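Local coordinates for protein CT009 (Chlamydia trachomatis, PDB 4GQM) that is of unknown function but carries a helix-turn-helix domain, consistent with DNA binding, and crystallises as a sub-domain-swapped dimer, at residues A[18-22]-A[45-49]. Numbering follows the deposited sequence.
Sequences FRSQR and AIEAG
Glu47 and Arg22 illustrate how a buried carboxylate can be met by an arginine from a neighbouring helix, here in a two-pronged salt bridge. The guanidinium grips side-on: Arg22 NE lies 2.8 Å from Glu47 OE2 in a nearly straight bond (173°), and Arg22 NH2 reaches Glu47 OE1 at 2.8 Å. Each oxygen offers its syn lone pair, and the two bonds hold the planar groups nearly coplanar, 20° apart. Glu47 gets there with its chain extended beyond CG. OE2 is shared with Tyr67 OH of the second subunit.

Arg19 completes the polar part differently. Salt-bridged to Glu16, Arg19 NH1 adds a more bent hydrogen bond to the backbone Glu47 O (3.0 Å), approaching from above the carbonyl plane. Glu47 CB lies against one face of this guanidinium, offset toward the rim.

The apolar part is a single side-chain meeting: the CG2 branch of Ile46 meets the Phe18 ring obliquely, 3.5 Å from Phe18 CD2.

Within the helix-turn-helix domain these contacts join helix 2-24 to the last turn of helix 40-48, which ends in a Schellman motif at Gly49. Helix 29-36 adds Leu29 against Arg22 and Glu47, and Tyr67 of the second subunit also stacks on Phe18, consistent with the sub-domain swap.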
loop_
_atom_site.group_PDB
_atom_site.type_symbol
_atom_site.label_atom_id
_atom_site.label_comp_id
_atom_site.label_asym_id
_atom_site.label_seq_id
_atom_site.Cartn_x
_atom_site.Cartn_y
_atom_site.Cartn_z
ATOM N N PHE A 18 0.174 8.534 -17.956
ATOM C CA PHE A 18 -0.820 7.491 -17.708
ATOM C C PHE A 18 -2.176 7.876 -18.287
ATOM O O PHE A 18 -2.790 7.101 -19.015
ATOM C CB PHE A 18 -0.941 7.189 -16.207
ATOM C CG PHE A 18 0.175 6.371 -15.657
ATOM C CD1 PHE A 18 0.212 5.009 -15.874
ATOM C CD2 PHE A 18 1.124 6.906 -14.824
ATOM C CE1 PHE A 18 1.207 4.247 -15.320
ATOM C CE2 PHE A 18 2.142 6.100 -14.270
ATOM C CZ PHE A 18 2.181 4.798 -14.540
ATOM N N ARG A 19 -2.639 9.078 -17.976
ATOM C CA ARG A 19 -3.958 9.499 -18.428
ATOM C C ARG A 19 -4.026 9.512 -19.953
ATOM O O ARG A 19 -5.005 9.051 -20.549
ATOM C CB ARG A 19 -4.301 10.870 -17.873
ATOM C CG ARG A 19 -5.683 11.398 -18.247
ATOM C CD ARG A 19 -5.746 12.933 -17.870
ATOM N NE ARG A 19 -6.160 13.234 -16.511
ATOM C CZ ARG A 19 -5.387 13.544 -15.457
ATOM N NH1 ARG A 19 -4.046 13.585 -15.499
ATOM N NH2 ARG A 19 -6.001 13.821 -14.312
ATOM N N SER A 20 -3.004 10.032 -20.623
ATOM C CA SER A 20 -2.977 10.091 -22.080
ATOM C C SER A 20 -3.096 8.715 -22.690
ATOM O O SER A 20 -3.835 8.499 -23.663
ATOM C CB SER A 20 -1.678 10.721 -22.559
ATOM O OG SER A 20 -1.652 12.096 -22.242
ATOM N N GLN A 21 -2.346 7.763 -22.149
ATOM C CA GLN A 21 -2.366 6.406 -22.677
ATOM C C GLN A 21 -3.703 5.717 -22.435
ATOM O O GLN A 21 -4.227 5.017 -23.302
ATOM C CB GLN A 21 -1.202 5.586 -22.113
ATOM C CG GLN A 21 0.163 6.058 -22.601
ATOM C CD GLN A 21 0.278 5.948 -24.093
ATOM O OE1 GLN A 21 0.158 4.852 -24.628
ATOM N NE2 GLN A 21 0.507 7.074 -24.780
ATOM N N ARG A 22 -4.275 5.935 -21.260
ATOM C CA ARG A 22 -5.608 5.424 -20.975
ATOM C C ARG A 22 -6.660 5.990 -21.929
ATOM O O ARG A 22 -7.511 5.266 -22.461
ATOM C CB ARG A 22 -5.984 5.733 -19.509
ATOM C CG ARG A 22 -7.367 5.241 -19.149
ATOM C CD ARG A 22 -7.777 5.537 -17.742
ATOM N NE ARG A 22 -7.684 6.938 -17.355
ATOM C CZ ARG A 22 -8.615 7.852 -17.592
ATOM N NH1 ARG A 22 -9.714 7.559 -18.295
ATOM N NH2 ARG A 22 -8.441 9.080 -17.121
ATOM N N ALA A 45 -5.013 8.947 -7.821
ATOM C CA ALA A 45 -3.877 9.643 -7.234
ATOM C C ALA A 45 -2.668 9.622 -8.180
ATOM O O ALA A 45 -1.916 10.601 -8.243
ATOM C CB ALA A 45 -3.524 9.012 -5.883
ATOM N N ILE A 46 -2.466 8.510 -8.871
ATOM C CA ILE A 46 -1.415 8.432 -9.878
ATOM C C ILE A 46 -1.670 9.471 -10.970
ATOM O O ILE A 46 -0.777 10.251 -11.327
ATOM C CB ILE A 46 -1.328 7.028 -10.482
ATOM C CG1 ILE A 46 -0.782 6.043 -9.455
ATOM C CG2 ILE A 46 -0.451 7.038 -11.756
ATOM C CD1 ILE A 46 -0.934 4.610 -9.866
ATOM N N GLU A 47 -2.875 9.497 -11.528
ATOM C CA GLU A 47 -3.127 10.423 -12.642
ATOM C C GLU A 47 -3.054 11.871 -12.202
ATOM O O GLU A 47 -2.650 12.730 -12.993
ATOM C CB GLU A 47 -4.432 10.093 -13.353
ATOM C CG GLU A 47 -4.366 8.794 -14.116
ATOM C CD GLU A 47 -5.472 8.595 -15.117
ATOM O OE1 GLU A 47 -6.399 9.433 -15.179
ATOM O OE2 GLU A 47 -5.386 7.604 -15.886
ATOM N N ALA A 48 -3.413 12.163 -10.956
ATOM C CA ALA A 48 -3.356 13.521 -10.428
ATOM C C ALA A 48 -1.964 13.908 -9.981
ATOM O O ALA A 48 -1.719 15.063 -9.662
ATOM C CB ALA A 48 -4.293 13.643 -9.248
ATOM N N GLY A 49 -1.069 12.947 -9.880
ATOM C CA GLY A 49 0.283 13.208 -9.390
ATOM C C GLY A 49 0.306 13.662 -7.953
ATOM O O GLY A 49 1.081 14.534 -7.567
#